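Local structure of uncharacterized protein (Thermus thermophilus HB8, 6SCE) at residues A[303-308]-A[330-335]; A[317-322]-A[334-339]. The protein is a CRISPR-associated DNA nuclease of type III defence systems, with a CARF domain, that is switched on by cyclic oligoadenylate. All blocks are in the same frame, centred on the assembly; numbering follows the deposited sequence. Where two conformers were deposited one is given.

Contact 1 (A[303-308]-A[330-335]). With nucleotides of chain B.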
loop_
_atom_site.group_PDB
_atom_site.type_symbol
_atom_site.label_atom_id
_atom_site.label_comp_id
_atom_site.label_asym_id
_atom_site.label_seq_id
_atom_site.Cartn_x
_atom_site.Cartn_y
_atom_site.Cartn_z
ATOM N N VAL A 303 4.960 6.000 -3.345
ATOM C CA VAL A 303 6.412 6.224 -3.227
ATOM C C VAL A 303 7.219 5.816 -4.482
ATOM O O VAL A 303 8.080 6.559 -4.903
ATOM C CB VAL A 303 6.983 5.589 -1.941
ATOM C CG1 VAL A 303 8.498 5.558 -1.952
ATOM C CG2 VAL A 303 6.492 6.359 -0.712
ATOM N N PRO A 304 6.932 4.644 -5.096
ATOM C CA PRO A 304 7.696 4.278 -6.278
ATOM C C PRO A 304 7.559 5.258 -7.420
ATOM O O PRO A 304 8.523 5.539 -8.144
ATOM C CB PRO A 304 7.126 2.904 -6.654
ATOM C CG PRO A 304 6.652 2.331 -5.345
ATOM C CD PRO A 304 6.109 3.529 -4.600
ATOM N N LEU A 305 6.359 5.786 -7.604
ATOM C CA LEU A 305 6.140 6.788 -8.620
ATOM C C LEU A 305 6.900 8.066 -8.315
ATOM O O LEU A 305 7.461 8.705 -9.202
ATOM C CB LEU A 305 4.654 7.104 -8.719
ATOM C CG LEU A 305 4.218 8.011 -9.881
ATOM C CD1 LEU A 305 4.775 7.652 -11.235
ATOM C CD2 LEU A 305 2.697 7.964 -9.926
ATOM N N TYR A 306 6.915 8.437 -7.051
ATOM C CA TYR A 306 7.656 9.618 -6.626
ATOM C C TYR A 306 9.178 9.415 -6.826
ATOM O O TYR A 306 9.865 10.307 -7.290
ATOM C CB TYR A 306 7.349 9.924 -5.189
ATOM C CG TYR A 306 7.900 11.245 -4.726
ATOM C CD1 TYR A 306 7.597 12.407 -5.404
ATOM C CD2 TYR A 306 8.689 11.336 -3.606
ATOM C CE1 TYR A 306 8.077 13.634 -4.997
ATOM C CE2 TYR A 306 9.176 12.566 -3.176
ATOM C CZ TYR A 306 8.868 13.707 -3.878
ATOM O OH TYR A 306 9.338 14.938 -3.481
ATOM N N ALA A 307 9.682 8.235 -6.464
ATOM C CA ALA A 307 11.079 7.918 -6.699
ATOM C C ALA A 307 11.402 8.015 -8.161
ATOM O O ALA A 307 12.440 8.556 -8.539
ATOM C CB ALA A 307 11.416 6.529 -6.172
ATOM N N ALA A 308 10.515 7.494 -8.998
ATOM C CA ALA A 308 10.720 7.544 -10.443
ATOM C C ALA A 308 10.794 8.982 -10.960
ATOM O O ALA A 308 11.585 9.289 -11.860
ATOM C CB ALA A 308 9.633 6.775 -11.160
ATOM N N ARG A 330 -6.015 10.873 -11.011
ATOM C CA ARG A 330 -6.288 12.328 -10.982
ATOM C C ARG A 330 -5.226 13.074 -10.149
ATOM O O ARG A 330 -4.682 14.108 -10.562
ATOM C CB ARG A 330 -7.687 12.573 -10.401
ATOM C CG ARG A 330 -8.104 14.031 -10.272
ATOM C CD ARG A 330 -9.480 14.125 -9.605
ATOM N NE ARG A 330 -9.959 15.510 -9.515
ATOM C CZ ARG A 330 -11.079 15.889 -8.888
ATOM N NH1 ARG A 330 -11.851 15.002 -8.275
ATOM N NH2 ARG A 330 -11.422 17.170 -8.856
ATOM N N TRP A 331 -4.892 12.544 -8.983
ATOM C CA TRP A 331 -3.916 13.188 -8.088
ATOM C C TRP A 331 -2.508 13.131 -8.652
ATOM O O TRP A 331 -1.730 14.057 -8.485
ATOM C CB TRP A 331 -3.945 12.557 -6.694
ATOM C CG TRP A 331 -5.306 12.663 -6.098
ATOM C CD1 TRP A 331 -6.168 13.706 -6.243
ATOM C CD2 TRP A 331 -5.983 11.689 -5.305
ATOM N NE1 TRP A 331 -7.333 13.446 -5.583
ATOM C CE2 TRP A 331 -7.244 12.215 -4.991
ATOM C CE3 TRP A 331 -5.641 10.430 -4.819
ATOM C CZ2 TRP A 331 -8.161 11.531 -4.214
ATOM C CZ3 TRP A 331 -6.568 9.746 -4.042
ATOM C CH2 TRP A 331 -7.800 10.294 -3.752
ATOM N N ALA A 332 -2.186 12.025 -9.323
ATOM C CA ALA A 332 -0.869 11.901 -9.961
ATOM C C ALA A 332 -0.744 12.918 -11.093
ATOM O O ALA A 332 0.283 13.592 -11.232
ATOM C CB ALA A 332 -0.646 10.498 -10.500
ATOM N N GLU A 333 -1.785 13.004 -11.916
ATOM C CA GLU A 333 -1.811 13.998 -12.993
ATOM C C GLU A 333 -1.615 15.415 -12.434
ATOM O O GLU A 333 -0.818 16.181 -12.964
ATOM C CB GLU A 333 -3.117 13.884 -13.787
ATOM C CG GLU A 333 -3.201 14.824 -14.956
ATOM C CD GLU A 333 -4.540 14.745 -15.690
ATOM O OE1 GLU A 333 -5.571 14.540 -15.033
ATOM O OE2 GLU A 333 -4.539 14.930 -16.919
ATOM N N ALA A 334 -2.312 15.746 -11.347
ATOM C CA ALA A 334 -2.231 17.091 -10.772
ATOM C C ALA A 334 -0.813 17.341 -10.246
ATOM O O ALA A 334 -0.238 18.422 -10.421
ATOM C CB ALA A 334 -3.244 17.249 -9.668
ATOM N N PHE A 335 -0.232 16.316 -9.623
ATOM C CA PHE A 335 1.112 16.426 -9.119
ATOM C C PHE A 335 2.120 16.728 -10.210
ATOM O O PHE A 335 2.950 17.662 -10.073
ATOM C CB PHE A 335 1.544 15.171 -8.370
ATOM C CG PHE A 335 3.002 15.167 -8.054
ATOM C CD1 PHE A 335 3.489 15.965 -7.031
ATOM C CD2 PHE A 335 3.892 14.431 -8.823
ATOM C CE1 PHE A 335 4.846 15.996 -6.752
ATOM C CE2 PHE A 335 5.251 14.469 -8.547
ATOM C CZ PHE A 335 5.722 15.248 -7.501
ATOM P P A B 4 1.384 -1.597 -5.499
ATOM O OP1 A B 4 1.116 -2.112 -4.126
ATOM O OP2 A B 4 1.233 -0.125 -5.776
ATOM O "O5'" A B 4 2.842 -2.084 -5.935
ATOM C "C5'" A B 4 3.972 -1.395 -5.380
ATOM C "C4'" A B 4 5.141 -2.350 -5.355
ATOM O "O4'" A B 4 6.371 -1.609 -5.114
ATOM C "C3'" A B 4 5.043 -3.389 -4.246
ATOM O "O3'" A B 4 5.606 -4.658 -4.565
ATOM C "C2'" A B 4 5.890 -2.733 -3.152
ATOM O "O2'" A B 4 6.319 -3.649 -2.171
ATOM C "C1'" A B 4 7.019 -2.181 -4.003
ATOM N N9 A B 4 7.856 -1.188 -3.346
ATOM C C8 A B 4 9.227 -1.238 -3.300
ATOM N N7 A B 4 9.747 -0.261 -2.603
ATOM C C5 A B 4 8.656 0.459 -2.127
ATOM C C6 A B 4 8.549 1.608 -1.316
ATOM N N6 A B 4 9.590 2.253 -0.779
ATOM N N1 A B 4 7.298 2.046 -1.021
ATOM C C2 A B 4 6.251 1.382 -1.529
ATOM N N3 A B 4 6.230 0.306 -2.321
ATOM C C4 A B 4 7.476 -0.110 -2.589
#
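Two aromatic rings, Y306 and F335, meet where helix 303-312 passes helix 326-338. F335 CZ comes in at the edge of the tyrosine ring, near its plane, and lies 3.8 Å from Y306 CE1. The ring planes stand 70° apart. F335 carries CG anti to its backbone N (chi1 170°), which sends the ring across the gap. A tyrosine suits the other side because its ring serves this apolar contact while its hydroxyl is hydrogen-bonded to the backbone N of R424.

The aliphatic contact uses the residue next to Y306 on one helix and the one a turn before F335 on the other: L305 CD2 reaches A332 CB at 4.2 Å, the long leucine spanning the distance to the small alanine. Both helices cover the same face of a sheet with Rossmann-like strand order, probably that of a CARF domain, and L305 also touches A296 on strand 293-297.

The remaining contacts are with nucleotide A4 of chain B. P304 lies over a face of the adenine, its CG 3.7 Å from N3, while V303 CG1 is 3.7 Å from N6. Replacing P304 with a serine, which lacks CG and CD, would probably cost the adenine part of its apolar support, so that the base could shift. Proline fits a first helical turn, needing no backbone N-H there.

Contact 2 (A[317-322]-A[334-339]); sequences VYLLTT and AFFRGK. With nucleotides of chain B.
Strand 316-321 and the end of helix 326-338 draw closest at V317 and F336, whose CA atoms are 7.7 Å apart, the pairing being one of side chains alone. V317 CG1 sits over one face of the F336 ring in a CH-pi contact, 4.1 Å from the ring centroid and 27° off its normal. With CG1 placed between the backbone N and the carbonyl carbon (chi1 61°), V317 turns both methyls to the ring, CG2 lying above its centre. CD2 of F335 lies over the centre of the opposite face, so the flat phenylalanine is held between two apolar groups. L319 adds CD1 at 4.1 Å from F336 CD2. Branched, apolar valine and leucine suit alternate positions of a buried strand whose side is roofed by a helix.

Just past the strand, T322 OG1 donates a 2.7 Å hydrogen bond to N1 of nucleotide A3 of chain B, a bond consistent with reading of the base; its methyl CG2 touches the same N1.

The strand lies between 293-297 and 342-347 in the sheet and is the first element of the beta-alpha-beta unit 316-321, 326-338, 342-347. Y318 and L320 point to the other face of the sheet, against helix 354-370.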
loop_
_atom_site.group_PDB
_atom_site.type_symbol
_atom_site.label_atom_id
_atom_site.label_comp_id
_atom_site.label_asym_id
_atom_site.label_seq_id
_atom_site.Cartn_x
_atom_site.Cartn_y
_atom_site.Cartn_z
ATOM N N VAL A 317 5.163 12.627 -18.932
ATOM C CA VAL A 317 4.865 11.427 -18.196
ATOM C C VAL A 317 3.628 10.796 -18.798
ATOM O O VAL A 317 2.676 11.482 -19.164
ATOM C CB VAL A 317 4.740 11.688 -16.682
ATOM C CG1 VAL A 317 3.614 12.652 -16.363
ATOM C CG2 VAL A 317 4.530 10.376 -15.939
ATOM N N TYR A 318 3.663 9.484 -18.930
ATOM C CA TYR A 318 2.534 8.729 -19.432
ATOM C C TYR A 318 2.076 7.822 -18.321
ATOM O O TYR A 318 2.885 7.048 -17.833
ATOM C CB TYR A 318 2.951 7.879 -20.615
ATOM C CG TYR A 318 3.281 8.681 -21.866
ATOM C CD1 TYR A 318 4.502 9.314 -21.999
ATOM C CD2 TYR A 318 2.369 8.771 -22.923
ATOM C CE1 TYR A 318 4.813 10.040 -23.148
ATOM C CE2 TYR A 318 2.664 9.500 -24.062
ATOM C CZ TYR A 318 3.882 10.136 -24.176
ATOM O OH TYR A 318 4.201 10.855 -25.323
ATOM N N LEU A 319 0.825 7.976 -17.900
ATOM C CA LEU A 319 0.265 7.304 -16.744
ATOM C C LEU A 319 -0.924 6.459 -17.162
ATOM O O LEU A 319 -1.868 6.985 -17.747
ATOM C CB LEU A 319 -0.165 8.318 -15.681
ATOM C CG LEU A 319 0.895 9.241 -15.110
ATOM C CD1 LEU A 319 0.312 10.292 -14.192
ATOM C CD2 LEU A 319 1.959 8.404 -14.392
ATOM N N LEU A 320 -0.881 5.153 -16.892
ATOM C CA LEU A 320 -1.976 4.248 -17.199
ATOM C C LEU A 320 -2.496 3.585 -15.965
ATOM O O LEU A 320 -1.720 3.142 -15.131
ATOM C CB LEU A 320 -1.514 3.160 -18.178
ATOM C CG LEU A 320 -1.025 3.599 -19.551
ATOM C CD1 LEU A 320 -0.598 2.399 -20.406
ATOM C CD2 LEU A 320 -2.088 4.390 -20.263
ATOM N N THR A 321 -3.814 3.492 -15.831
ATOM C CA THR A 321 -4.390 2.680 -14.774
ATOM C C THR A 321 -5.831 2.286 -15.100
ATOM O O THR A 321 -6.303 2.485 -16.218
ATOM C CB THR A 321 -4.249 3.326 -13.374
ATOM O OG1 THR A 321 -4.472 2.318 -12.374
ATOM C CG2 THR A 321 -5.185 4.494 -13.191
ATOM N N THR A 322 -6.481 1.674 -14.133
ATOM C CA THR A 322 -7.796 1.133 -14.280
ATOM C C THR A 322 -8.807 2.160 -13.784
ATOM O O THR A 322 -8.510 3.080 -12.999
ATOM C CB THR A 322 -7.963 -0.151 -13.452
ATOM O OG1 THR A 322 -7.561 0.125 -12.106
ATOM C CG2 THR A 322 -7.110 -1.254 -14.004
ATOM N N ALA A 334 -2.312 15.746 -11.347
ATOM C CA ALA A 334 -2.231 17.091 -10.772
ATOM C C ALA A 334 -0.813 17.341 -10.246
ATOM O O ALA A 334 -0.238 18.422 -10.421
ATOM C CB ALA A 334 -3.244 17.249 -9.668
ATOM N N PHE A 335 -0.232 16.316 -9.623
ATOM C CA PHE A 335 1.112 16.426 -9.119
ATOM C C PHE A 335 2.120 16.728 -10.210
ATOM O O PHE A 335 2.950 17.662 -10.073
ATOM C CB PHE A 335 1.544 15.171 -8.370
ATOM C CG PHE A 335 3.002 15.167 -8.054
ATOM C CD1 PHE A 335 3.489 15.965 -7.031
ATOM C CD2 PHE A 335 3.892 14.431 -8.823
ATOM C CE1 PHE A 335 4.846 15.996 -6.752
ATOM C CE2 PHE A 335 5.251 14.469 -8.547
ATOM C CZ PHE A 335 5.722 15.248 -7.501
ATOM N N PHE A 336 2.061 15.958 -11.297
ATOM C CA PHE A 336 3.008 16.127 -12.380
ATOM C C PHE A 336 2.774 17.448 -13.119
ATOM O O PHE A 336 3.724 18.154 -13.417
ATOM C CB PHE A 336 3.002 14.929 -13.327
ATOM C CG PHE A 336 3.748 13.721 -12.786
ATOM C CD1 PHE A 336 5.130 13.693 -12.772
ATOM C CD2 PHE A 336 3.062 12.625 -12.315
ATOM C CE1 PHE A 336 5.815 12.589 -12.300
ATOM C CE2 PHE A 336 3.735 11.528 -11.828
ATOM C CZ PHE A 336 5.114 11.516 -11.805
ATOM N N ARG A 337 1.518 17.815 -13.344
ATOM C CA ARG A 337 1.239 19.132 -13.943
ATOM C C ARG A 337 1.765 20.277 -13.089
ATOM O O ARG A 337 2.296 21.248 -13.626
ATOM C CB ARG A 337 -0.249 19.342 -14.163
ATOM C CG ARG A 337 -0.832 18.581 -15.345
ATOM C CD ARG A 337 -2.316 18.910 -15.429
ATOM N NE ARG A 337 -3.073 18.075 -16.361
ATOM C CZ ARG A 337 -3.215 18.328 -17.658
ATOM N NH1 ARG A 337 -2.634 19.389 -18.216
ATOM N NH2 ARG A 337 -3.942 17.511 -18.409
ATOM N N GLY A 338 1.642 20.149 -11.768
ATOM C CA GLY A 338 2.148 21.167 -10.835
ATOM C C GLY A 338 3.656 21.325 -10.892
ATOM O O GLY A 338 4.180 22.378 -10.562
ATOM N N LYS A 339 4.356 20.272 -11.316
ATOM C CA LYS A 339 5.809 20.288 -11.469
ATOM C C LYS A 339 6.246 20.647 -12.886
ATOM O O LYS A 339 7.415 20.461 -13.232
ATOM C CB LYS A 339 6.397 18.920 -11.077
ATOM C CG LYS A 339 6.211 18.556 -9.617
ATOM C CD LYS A 339 6.852 19.607 -8.708
ATOM C CE LYS A 339 7.084 19.103 -7.298
ATOM N NZ LYS A 339 7.775 20.150 -6.488
ATOM P P A B 3 0.284 -8.292 -8.057
ATOM O OP1 A B 3 0.003 -8.866 -9.435
ATOM O OP2 A B 3 1.688 -8.551 -7.581
ATOM O "O5'" A B 3 -0.024 -6.736 -8.075
ATOM C "C5'" A B 3 -0.146 -5.942 -6.887
ATOM C "C4'" A B 3 -0.314 -4.508 -7.333
ATOM O "O4'" A B 3 -1.568 -4.366 -8.065
ATOM C "C3'" A B 3 -0.349 -3.469 -6.218
ATOM O "O3'" A B 3 0.561 -2.450 -6.582
ATOM C "C2'" A B 3 -1.808 -2.987 -6.239
ATOM O "O2'" A B 3 -1.982 -1.663 -5.783
ATOM C "C1'" A B 3 -2.136 -3.129 -7.720
ATOM N N9 A B 3 -3.551 -3.209 -8.002
ATOM C C8 A B 3 -4.461 -4.033 -7.384
ATOM N N7 A B 3 -5.673 -3.904 -7.887
ATOM C C5 A B 3 -5.530 -2.979 -8.908
ATOM C C6 A B 3 -6.453 -2.439 -9.824
ATOM N N6 A B 3 -7.729 -2.811 -9.869
ATOM N N1 A B 3 -5.974 -1.554 -10.729
ATOM C C2 A B 3 -4.677 -1.224 -10.695
ATOM N N3 A B 3 -3.713 -1.661 -9.873
ATOM C C4 A B 3 -4.221 -2.548 -8.995
#

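Contacts 1 and 2 lie with centres about 6 Å apart and share A334 and F335 on helix 326-338. Along the chain, helix 303-312 comes first, then strand 316-321, then the common helix, which packs on both. The two contacts merge into one core: L305 CD1 lies 3.9 Å from F336 CZ, and A332 CB lies 3.8 Å from L319 CD1. All three elements belong to a Rossmann-like domain whose parallel strands include 293-297, 316-321 and 342-347. Nucleotides A4 and A3 of chain B meet the start of helix 303-312 and the loop just after strand 316-321, consistent with this layer framing the site for the activating cyclic oligoadenylate.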